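Local coordinates for variant surface glycoprotein MITat 1.13 (Trypanosoma brucei, PDB 6Z8H), which probably forms part of the dense, GPI-anchored surface coat through which the parasite evades host antibodies by switching between antigenically distinct variants, at residues S39-R44 with T262-A267; S114-A119 with E266-I271; C35-R40 with E187-I192. All coordinates share one frame; numbering follows the deposited sequence.

Contact 1 of 3, residues S39-R44 with T262-A267; sequences SRLLKR and TVAHEA. With MAN (alpha-D-mannopyranose), chain C.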
loop_
_atom_site.group_PDB
_atom_site.type_symbol
_atom_site.label_atom_id
_atom_site.label_comp_id
_atom_site.label_asym_id
_atom_site.label_seq_id
_atom_site.Cartn_x
_atom_site.Cartn_y
_atom_site.Cartn_z
ATOM N N SER A 39 13.995 -10.414 -1.989
ATOM C CA SER A 39 13.999 -10.414 -0.532
ATOM C C SER A 39 14.592 -9.126 0.014
ATOM O O SER A 39 14.026 -8.511 0.931
ATOM C CB SER A 39 14.768 -11.620 0.003
ATOM O OG SER A 39 14.852 -11.537 1.413
ATOM N N ARG A 40 15.694 -8.657 -0.565
ATOM C CA ARG A 40 16.341 -7.474 -0.015
ATOM C C ARG A 40 15.473 -6.249 -0.242
ATOM O O ARG A 40 15.339 -5.397 0.647
ATOM C CB ARG A 40 17.733 -7.272 -0.625
ATOM C CG ARG A 40 18.502 -6.190 0.126
ATOM C CD ARG A 40 19.787 -5.739 -0.570
ATOM N NE ARG A 40 20.719 -6.829 -0.838
ATOM C CZ ARG A 40 21.984 -6.660 -1.205
ATOM N NH1 ARG A 40 22.483 -5.448 -1.372
ATOM N NH2 ARG A 40 22.732 -7.719 -1.458
ATOM N N LEU A 41 14.862 -6.140 -1.414
ATOM C CA LEU A 41 14.052 -4.965 -1.721
ATOM C C LEU A 41 12.808 -4.898 -0.835
ATOM O O LEU A 41 12.418 -3.811 -0.355
ATOM C CB LEU A 41 13.661 -4.982 -3.196
ATOM C CG LEU A 41 13.079 -3.692 -3.781
ATOM C CD1 LEU A 41 14.019 -2.505 -3.511
ATOM C CD2 LEU A 41 12.753 -3.826 -5.269
ATOM N N LEU A 42 12.193 -6.053 -0.561
ATOM C CA LEU A 42 11.051 -6.087 0.343
ATOM C C LEU A 42 11.483 -5.840 1.783
ATOM O O LEU A 42 10.736 -5.227 2.554
ATOM C CB LEU A 42 10.339 -7.429 0.237
ATOM C CG LEU A 42 9.567 -7.671 -1.041
ATOM C CD1 LEU A 42 9.068 -9.114 -1.096
ATOM C CD2 LEU A 42 8.372 -6.740 -1.153
ATOM N N LYS A 43 12.688 -6.272 2.168
ATOM C CA LYS A 43 13.201 -5.949 3.500
ATOM C C LYS A 43 13.473 -4.457 3.646
ATOM O O LYS A 43 13.224 -3.875 4.709
ATOM C CB LYS A 43 14.481 -6.749 3.770
ATOM C CG LYS A 43 14.222 -8.127 4.365
ATOM C CD LYS A 43 15.503 -8.923 4.596
ATOM C CE LYS A 43 15.196 -10.412 4.554
ATOM N NZ LYS A 43 16.188 -11.259 5.292
ATOM N N ARG A 44 13.994 -3.818 2.600
ATOM C CA ARG A 44 14.185 -2.375 2.632
ATOM C C ARG A 44 12.848 -1.644 2.690
ATOM O O ARG A 44 12.691 -0.658 3.433
ATOM C CB ARG A 44 14.977 -1.931 1.419
ATOM C CG ARG A 44 16.411 -2.435 1.385
ATOM C CD ARG A 44 17.075 -1.959 0.123
ATOM N NE ARG A 44 17.199 -0.505 0.089
ATOM C CZ ARG A 44 17.293 0.208 -1.031
ATOM N NH1 ARG A 44 17.264 -0.396 -2.220
ATOM N NH2 ARG A 44 17.428 1.520 -0.988
ATOM N N THR A 262 15.204 0.603 -10.604
ATOM C CA THR A 262 15.742 1.933 -10.354
ATOM C C THR A 262 14.666 2.850 -9.805
ATOM O O THR A 262 14.918 3.598 -8.864
ATOM C CB THR A 262 16.305 2.507 -11.656
ATOM O OG1 THR A 262 17.256 1.600 -12.218
ATOM C CG2 THR A 262 16.934 3.873 -11.425
ATOM N N VAL A 263 13.461 2.811 -10.380
ATOM C CA VAL A 263 12.367 3.666 -9.930
ATOM C C VAL A 263 11.924 3.293 -8.523
ATOM O O VAL A 263 11.563 4.168 -7.728
ATOM C CB VAL A 263 11.224 3.573 -10.955
ATOM C CG1 VAL A 263 9.950 4.082 -10.425
ATOM C CG2 VAL A 263 11.605 4.306 -12.245
ATOM N N ALA A 264 11.936 2.000 -8.190
ATOM C CA ALA A 264 11.644 1.568 -6.827
ATOM C C ALA A 264 12.677 2.109 -5.844
ATOM O O ALA A 264 12.324 2.665 -4.792
ATOM C CB ALA A 264 11.572 0.043 -6.788
ATOM N N HIS A 265 13.963 1.971 -6.185
ATOM C CA HIS A 265 15.037 2.531 -5.371
ATOM C C HIS A 265 14.831 4.025 -5.165
ATOM O O HIS A 265 14.996 4.538 -4.055
ATOM C CB HIS A 265 16.358 2.280 -6.093
ATOM C CG HIS A 265 17.596 2.412 -5.253
ATOM N ND1 HIS A 265 17.871 1.582 -4.191
ATOM C CD2 HIS A 265 18.695 3.185 -5.414
ATOM C CE1 HIS A 265 19.071 1.861 -3.710
ATOM N NE2 HIS A 265 19.603 2.812 -4.453
ATOM N N GLU A 266 14.529 4.764 -6.211
ATOM C CA GLU A 266 14.333 6.225 -6.147
ATOM C C GLU A 266 13.124 6.546 -5.256
ATOM O O GLU A 266 13.160 7.616 -4.637
ATOM C CB GLU A 266 14.162 6.832 -7.529
ATOM C CG GLU A 266 13.999 8.341 -7.516
ATOM C CD GLU A 266 14.989 9.100 -6.639
ATOM O OE1 GLU A 266 14.537 9.779 -5.652
ATOM O OE2 GLU A 266 16.222 8.999 -6.926
ATOM N N ALA A 267 12.113 5.684 -5.184
ATOM C CA ALA A 267 10.940 5.974 -4.362
ATOM C C ALA A 267 11.269 5.847 -2.885
ATOM O O ALA A 267 10.759 6.622 -2.062
ATOM C CB ALA A 267 9.799 5.027 -4.717
HETATM C C1 MAN C . 12.343 -16.823 1.061
HETATM C C2 MAN C . 12.139 -15.639 0.099
HETATM C C3 MAN C . 13.355 -15.349 -0.709
HETATM C C4 MAN C . 14.629 -15.263 0.156
HETATM C C5 MAN C . 14.753 -16.526 1.029
HETATM C C6 MAN C . 15.917 -16.400 2.000
HETATM O O2 MAN C . 11.943 -14.432 0.829
HETATM O O3 MAN C . 13.218 -14.172 -1.472
HETATM O O4 MAN C . 15.793 -15.190 -0.690
HETATM O O5 MAN C . 13.552 -16.695 1.795
HETATM O O6 MAN C . 16.904 -15.538 1.379
HETATM O O HOH W 1 17.009 4.120 -1.902
#
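The long N-terminal helix of the elongated VSG helical bundle meets the short helix 260-273 here, where R44 and H265 join edge to edge in a polar bridge beside a small apolar contact. R44 NH1 donates to H265 ND1 at 2.9 Å, with an N-H...N angle of 158°. ND1 lies close to the guanidinium plane and NH1 in the plane of the ring, although the two planes are turned 64° apart. ND1 is thus the acceptor, consistent with a neutral imidazole carrying its proton on NE2. The histidine reaches the arginine because its ring swings away from the backbone N (chi1 -163°). A water adds a second link, donating to H265 O at 3.0 Å and accepting a weak bond from R44 NH2, while it rests over the face of the imidazole. R44 NE also forms a salt bridge with E182. One helical turn earlier, L41 CD2 approaches A264 CB at 4.3 Å. I116 of helix 78-129 touches both L41 and A264, so a third helix closes this side, while E187 of the loop leading to strand 194-202 packs on H265.

Contact 2 of 3, residues S114-A119 with E266-I271; sequences SKIEEA and EALKAI. With NAG (2-acetamido-2-deoxy-beta-D-glucopyranose), chain E.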
loop_
_atom_site.group_PDB
_atom_site.type_symbol
_atom_site.label_atom_id
_atom_site.label_comp_id
_atom_site.label_asym_id
_atom_site.label_seq_id
_atom_site.Cartn_x
_atom_site.Cartn_y
_atom_site.Cartn_z
ATOM N N SER A 114 3.958 0.652 -4.169
ATOM C CA SER A 114 3.509 0.221 -5.488
ATOM C C SER A 114 4.690 -0.068 -6.401
ATOM O O SER A 114 4.664 -1.040 -7.162
ATOM C CB SER A 114 2.603 1.264 -6.115
ATOM O OG SER A 114 3.312 2.402 -6.523
ATOM N N LYS A 115 5.740 0.750 -6.339
ATOM C CA LYS A 115 6.882 0.573 -7.233
ATOM C C LYS A 115 7.736 -0.626 -6.835
ATOM O O LYS A 115 8.184 -1.386 -7.702
ATOM C CB LYS A 115 7.661 1.887 -7.276
ATOM C CG LYS A 115 6.955 2.954 -8.097
ATOM C CD LYS A 115 7.543 4.330 -7.893
ATOM C CE LYS A 115 6.923 5.357 -8.827
ATOM N NZ LYS A 115 7.794 6.554 -8.948
ATOM N N ILE A 116 7.917 -0.867 -5.542
ATOM C CA ILE A 116 8.677 -2.028 -5.088
ATOM C C ILE A 116 7.929 -3.318 -5.383
ATOM O O ILE A 116 8.544 -4.304 -5.796
ATOM C CB ILE A 116 9.033 -1.900 -3.594
ATOM C CG1 ILE A 116 10.224 -0.966 -3.388
ATOM C CG2 ILE A 116 9.269 -3.277 -2.991
ATOM C CD1 ILE A 116 10.557 -0.699 -1.961
ATOM N N GLU A 117 6.614 -3.355 -5.158
ATOM C CA GLU A 117 5.855 -4.576 -5.412
ATOM C C GLU A 117 5.796 -4.903 -6.908
ATOM O O GLU A 117 5.880 -6.077 -7.284
ATOM C CB GLU A 117 4.451 -4.476 -4.797
ATOM C CG GLU A 117 4.461 -4.493 -3.264
ATOM C CD GLU A 117 4.813 -5.863 -2.660
ATOM O OE1 GLU A 117 5.224 -6.784 -3.402
ATOM O OE2 GLU A 117 4.667 -5.982 -1.418
ATOM N N GLU A 118 5.726 -3.885 -7.784
ATOM C CA GLU A 118 5.811 -4.142 -9.220
ATOM C C GLU A 118 7.160 -4.750 -9.579
ATOM O O GLU A 118 7.224 -5.713 -10.351
ATOM C CB GLU A 118 5.557 -2.858 -10.019
ATOM C CG GLU A 118 5.551 -3.104 -11.524
ATOM C CD GLU A 118 5.154 -1.910 -12.351
ATOM O OE1 GLU A 118 4.624 -0.942 -11.784
ATOM O OE2 GLU A 118 5.332 -1.909 -13.578
ATOM N N ALA A 119 8.254 -4.206 -9.040
ATOM C CA ALA A 119 9.570 -4.774 -9.323
ATOM C C ALA A 119 9.695 -6.187 -8.781
ATOM O O ALA A 119 10.308 -7.042 -9.428
ATOM C CB ALA A 119 10.651 -3.867 -8.744
ATOM N N GLU A 266 14.529 4.764 -6.211
ATOM C CA GLU A 266 14.333 6.225 -6.147
ATOM C C GLU A 266 13.124 6.546 -5.256
ATOM O O GLU A 266 13.160 7.616 -4.637
ATOM C CB GLU A 266 14.162 6.832 -7.529
ATOM C CG GLU A 266 13.999 8.341 -7.516
ATOM C CD GLU A 266 14.989 9.100 -6.639
ATOM O OE1 GLU A 266 14.537 9.779 -5.652
ATOM O OE2 GLU A 266 16.222 8.999 -6.926
ATOM N N ALA A 267 12.113 5.684 -5.184
ATOM C CA ALA A 267 10.940 5.974 -4.362
ATOM C C ALA A 267 11.269 5.847 -2.885
ATOM O O ALA A 267 10.759 6.622 -2.062
ATOM C CB ALA A 267 9.799 5.027 -4.717
ATOM N N LEU A 268 12.155 4.921 -2.527
ATOM C CA LEU A 268 12.651 4.874 -1.157
ATOM C C LEU A 268 13.458 6.127 -0.822
ATOM O O LEU A 268 13.269 6.728 0.245
ATOM C CB LEU A 268 13.495 3.616 -0.960
ATOM C CG LEU A 268 12.742 2.295 -1.167
ATOM C CD1 LEU A 268 13.668 1.125 -0.918
ATOM C CD2 LEU A 268 11.507 2.241 -0.243
ATOM N N LYS A 269 14.312 6.584 -1.740
ATOM C CA LYS A 269 15.063 7.811 -1.494
ATOM C C LYS A 269 14.119 9.001 -1.314
ATOM O O LYS A 269 14.384 9.898 -0.500
ATOM C CB LYS A 269 16.043 8.092 -2.627
ATOM C CG LYS A 269 16.903 9.293 -2.359
ATOM C CD LYS A 269 18.047 9.413 -3.341
ATOM C CE LYS A 269 19.024 10.495 -2.913
ATOM N NZ LYS A 269 20.068 10.758 -3.940
ATOM N N ALA A 270 13.000 9.024 -2.048
ATOM C CA ALA A 270 12.055 10.134 -1.909
ATOM C C ALA A 270 11.517 10.258 -0.491
ATOM O O ALA A 270 11.248 11.372 -0.014
ATOM C CB ALA A 270 10.891 9.968 -2.886
ATOM N N ILE A 271 11.341 9.129 0.194
ATOM C CA ILE A 271 10.869 9.174 1.565
ATOM C C ILE A 271 11.928 9.818 2.440
ATOM O O ILE A 271 11.639 10.709 3.244
ATOM C CB ILE A 271 10.503 7.771 2.077
ATOM C CG1 ILE A 271 9.380 7.144 1.256
ATOM C CG2 ILE A 271 10.099 7.844 3.564
ATOM C CD1 ILE A 271 9.136 5.694 1.607
HETATM C C1 NAG E . 8.089 -0.991 -15.284
HETATM C C2 NAG E . 7.360 0.430 -15.216
HETATM C C3 NAG E . 6.213 0.525 -16.144
HETATM C C4 NAG E . 6.631 0.063 -17.520
HETATM C C5 NAG E . 7.297 -1.282 -17.366
HETATM C C6 NAG E . 7.726 -1.847 -18.698
HETATM C C7 NAG E . 7.353 1.880 -13.229
HETATM C C8 NAG E . 6.899 1.971 -11.829
HETATM N N2 NAG E . 7.025 0.723 -13.814
HETATM O O3 NAG E . 5.781 1.861 -16.226
HETATM O O4 NAG E . 5.396 -0.076 -18.086
HETATM O O5 NAG E . 8.439 -1.155 -16.606
HETATM O O6 NAG E . 7.959 -3.217 -18.547
HETATM O O7 NAG E . 7.891 2.783 -13.743
#
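I116 and L268 run into each other at about a right angle, the delta methyl of the isoleucine lodging against the forked end of the leucine. I116 CD1 lies 3.5 Å from L268 CD2 and 3.8 Å from L268 CD1, so that both branches of the leucine take part in the contact. The isoleucine reaches out through CG1, which stands opposite the carbonyl carbon (chi1 -79°) and continues in an extended line to CD1; L268 likewise sets CG beside its own backbone N. Next to this crossing, K115 lays the aliphatic part of its side chain against a much smaller partner, with CD 4.0 Å from A267 CB. The alanine methyl points at helix 78-129, and the CA atoms of K115 and A267, 7.3 Å apart, are the nearest CA pair of the two segments.

The same segment also meets sugar, the N-acetylglucosamine at the glycosylated N260. K115 lies between A267 and this sugar, whose acetyl methyl C8 is 3.9 Å from K115 CG. E118, extended from CG onward, accepts a hydrogen bond at OE2 from the sugar N2. The same OE2 accepts a hydrogen bond from N124 of the second subunit, so the glutamate ties the glycan to the dimer interface. Y48 and R44 of helix 34-75 pack on L268, and L45 on I116. No hydrogen bond joins the two segments: within the helical bundle of the A-type VSG N-terminal domain, helix 260-273 is held to helix 78-129 here by apolar side-chain contact, whereas the E118 carboxylate serves the glycan and the partner subunit.

Contact 3 of 3, residues C35-R40 with E187-I192; sequences CGCKSR and EPAKLI. With MAN (alpha-D-mannopyranose), chain C; NAG (2-acetamido-2-deoxy-beta-D-glucopyranose), chain F.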
loop_
_atom_site.group_PDB
_atom_site.type_symbol
_atom_site.label_atom_id
_atom_site.label_comp_id
_atom_site.label_asym_id
_atom_site.label_seq_id
_atom_site.Cartn_x
_atom_site.Cartn_y
_atom_site.Cartn_z
ATOM N N CYS A 35 15.802 -14.285 -6.216
ATOM C CA CYS A 35 15.309 -14.464 -4.851
ATOM C C CYS A 35 15.949 -13.481 -3.872
ATOM O O CYS A 35 15.254 -12.896 -3.034
ATOM C CB CYS A 35 15.551 -15.892 -4.373
ATOM S SG CYS A 35 14.579 -17.164 -5.279
ATOM N N GLY A 36 17.259 -13.250 -3.993
ATOM C CA GLY A 36 17.939 -12.329 -3.102
ATOM C C GLY A 36 17.566 -10.886 -3.369
ATOM O O GLY A 36 17.365 -10.106 -2.433
ATOM N N CYS A 37 17.474 -10.496 -4.635
ATOM C CA CYS A 37 17.096 -9.127 -4.954
ATOM C C CYS A 37 15.689 -8.826 -4.452
ATOM O O CYS A 37 15.442 -7.769 -3.855
ATOM C CB CYS A 37 17.154 -8.855 -6.450
ATOM S SG CYS A 37 18.815 -8.818 -7.144
ATOM N N LYS A 38 14.768 -9.772 -4.620
ATOM C CA LYS A 38 13.395 -9.552 -4.191
ATOM C C LYS A 38 13.336 -9.483 -2.682
ATOM O O LYS A 38 12.685 -8.592 -2.129
ATOM C CB LYS A 38 12.496 -10.678 -4.705
ATOM C CG LYS A 38 11.037 -10.577 -4.260
ATOM C CD LYS A 38 10.192 -11.749 -4.794
ATOM C CE LYS A 38 8.812 -11.705 -4.144
ATOM N NZ LYS A 38 7.989 -12.839 -4.537
ATOM N N SER A 39 13.995 -10.414 -1.989
ATOM C CA SER A 39 13.999 -10.414 -0.532
ATOM C C SER A 39 14.592 -9.126 0.014
ATOM O O SER A 39 14.026 -8.511 0.931
ATOM C CB SER A 39 14.768 -11.620 0.003
ATOM O OG SER A 39 14.852 -11.537 1.413
ATOM N N ARG A 40 15.694 -8.657 -0.565
ATOM C CA ARG A 40 16.341 -7.474 -0.015
ATOM C C ARG A 40 15.473 -6.249 -0.242
ATOM O O ARG A 40 15.339 -5.397 0.647
ATOM C CB ARG A 40 17.733 -7.272 -0.625
ATOM C CG ARG A 40 18.502 -6.190 0.126
ATOM C CD ARG A 40 19.787 -5.739 -0.570
ATOM N NE ARG A 40 20.719 -6.829 -0.838
ATOM C CZ ARG A 40 21.984 -6.660 -1.205
ATOM N NH1 ARG A 40 22.483 -5.448 -1.372
ATOM N NH2 ARG A 40 22.732 -7.719 -1.458
ATOM N N GLU A 187 21.624 0.186 -6.027
ATOM C CA GLU A 187 20.403 -0.143 -6.733
ATOM C C GLU A 187 20.226 -1.660 -6.802
ATOM O O GLU A 187 21.208 -2.412 -6.904
ATOM C CB GLU A 187 20.461 0.387 -8.167
ATOM C CG GLU A 187 19.921 1.788 -8.327
ATOM C CD GLU A 187 20.599 2.557 -9.437
ATOM O OE1 GLU A 187 21.389 3.473 -9.125
ATOM O OE2 GLU A 187 20.341 2.239 -10.618
ATOM N N PRO A 188 18.980 -2.136 -6.779
ATOM C CA PRO A 188 18.729 -3.560 -7.031
ATOM C C PRO A 188 19.219 -3.943 -8.421
ATOM O O PRO A 188 19.130 -3.152 -9.365
ATOM C CB PRO A 188 17.201 -3.679 -6.923
ATOM C CG PRO A 188 16.779 -2.478 -6.118
ATOM C CD PRO A 188 17.730 -1.395 -6.552
ATOM N N ALA A 189 19.763 -5.159 -8.527
ATOM C CA ALA A 189 20.400 -5.625 -9.753
ATOM C C ALA A 189 19.363 -5.998 -10.804
ATOM O O ALA A 189 18.280 -6.494 -10.492
ATOM C CB ALA A 189 21.313 -6.826 -9.472
ATOM N N LYS A 190 19.734 -5.806 -12.072
ATOM C CA LYS A 190 18.838 -6.129 -13.174
ATOM C C LYS A 190 18.869 -7.616 -13.502
ATOM O O LYS A 190 17.858 -8.168 -13.941
ATOM C CB LYS A 190 19.248 -5.323 -14.405
ATOM C CG LYS A 190 18.390 -4.110 -14.709
ATOM C CD LYS A 190 18.905 -3.413 -15.965
ATOM C CE LYS A 190 17.793 -2.698 -16.698
ATOM N NZ LYS A 190 18.304 -1.645 -17.625
ATOM N N LEU A 191 19.998 -8.264 -13.235
ATOM C CA LEU A 191 20.200 -9.704 -13.414
ATOM C C LEU A 191 20.237 -10.230 -14.858
ATOM O O LEU A 191 21.212 -10.872 -15.252
ATOM C CB LEU A 191 19.199 -10.533 -12.601
ATOM C CG LEU A 191 19.116 -10.134 -11.116
ATOM C CD1 LEU A 191 18.002 -10.927 -10.473
ATOM C CD2 LEU A 191 20.423 -10.385 -10.387
ATOM N N ILE A 192 19.192 -10.013 -15.647
ATOM C CA ILE A 192 19.113 -10.517 -17.019
ATOM C C ILE A 192 18.983 -9.322 -17.953
ATOM O O ILE A 192 18.053 -8.505 -17.805
ATOM C CB ILE A 192 17.947 -11.506 -17.202
ATOM C CG1 ILE A 192 18.166 -12.754 -16.339
ATOM C CG2 ILE A 192 17.781 -11.839 -18.667
ATOM C CD1 ILE A 192 17.001 -13.746 -16.362
HETATM C C1 MAN C . 12.343 -16.823 1.061
HETATM C C2 MAN C . 12.139 -15.639 0.099
HETATM C C3 MAN C . 13.355 -15.349 -0.709
HETATM C C4 MAN C . 14.629 -15.263 0.156
HETATM C C5 MAN C . 14.753 -16.526 1.029
HETATM C C6 MAN C . 15.917 -16.400 2.000
HETATM O O2 MAN C . 11.943 -14.432 0.829
HETATM O O3 MAN C . 13.218 -14.172 -1.472
HETATM O O4 MAN C . 15.793 -15.190 -0.690
HETATM O O5 MAN C . 13.552 -16.695 1.795
HETATM O O6 MAN C . 16.904 -15.538 1.379
HETATM C C1 NAG F . 7.006 -17.783 -3.740
HETATM C C2 NAG F . 8.506 -17.719 -3.437
HETATM C C3 NAG F . 8.916 -19.025 -2.807
HETATM C C4 NAG F . 8.068 -19.246 -1.581
HETATM C C5 NAG F . 6.583 -19.196 -1.984
HETATM C C6 NAG F . 5.596 -19.417 -0.874
HETATM C C7 NAG F . 9.767 -16.215 -4.873
HETATM C C8 NAG F . 10.457 -16.027 -6.168
HETATM N N2 NAG F . 9.284 -17.362 -4.592
HETATM O O3 NAG F . 10.301 -18.909 -2.513
HETATM O O4 NAG F . 8.196 -20.516 -0.967
HETATM O O5 NAG F . 6.312 -18.010 -2.571
HETATM O O6 NAG F . 5.817 -18.485 0.169
HETATM O O7 NAG F . 9.625 -15.316 -4.147
#
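C35, near the start of helix 34-75, turns its side chain away from segment 187-192 and is joined by a disulfide to C165. Its carbonyl oxygen faces the mannose, which donates to C35 O from O3 at 2.9 Å and, more weakly, from O4 at 3.3 Å. This same oxygen accepts the helical bond from S39 N, so sugar and backbone share one acceptor.

C37 carries the contact between the two segments. With SG beside its backbone N (chi1 -70°), the sulfur faces two side chains of the loop, 4.0 Å from A189 CB and 3.9 Å from L191 CD2. The other methyl of the leucine, CD1, is also 4.0 Å from SG, so the fork of L191 straddles the sulfur. L191 is the central residue of a classic gamma-turn (phi 69°), in which I192 N donates to K190 O. The sulfur of C37 is itself half of the disulfide with C31, and A189 also packs on C31.

In the elongated helical bundle of A-type VSG N-terminal domains, one cystine here ties the long helix to the residues just before it (C31), the other to C165, far along the chain. P188 lies beside C37, their CA atoms 6.2 Å apart, and touches L41 one helical turn further on. Y123 of helix 78-129 packs on C37 and P188, and its hydroxyl is hydrogen-bonded to A189 O.

K38 follows, fully extended, and its NZ donates at 3.0 Å to O7 of an N-acetylglucosamine that is also hydrogen-bonded to the backbone N of C165; NZ bonds to N124 OD1 as well. S39 presents its CB to the mannose, 3.3 Å from O3. R40 extends away from the sugar, its guanidinium forming salt bridges with E172 and E185.

In the fold
Contacts 1 and 2 are buried and adjoin each other, their centres about 6 Å apart; both use helix 260-273, which packs on helix 34-75 in the first and on helix 78-129 in the second. Packing of R44 on L268 and of A264 on K115 merges them into one three-helix junction. Contact 3 is only partly buried and farther from the centre of the chain, and it pairs helix 34-75 with a loop, meeting contact 1 where P188 packs on L41 and H265. The chemistry shifts accordingly: an arginine-histidine bond in contact 1, purely apolar contact between the segments in contact 2, and a disulfide sulfur against alanine and leucine methyls in contact 3. Contacts 2 and 3 also carry sugar bonds.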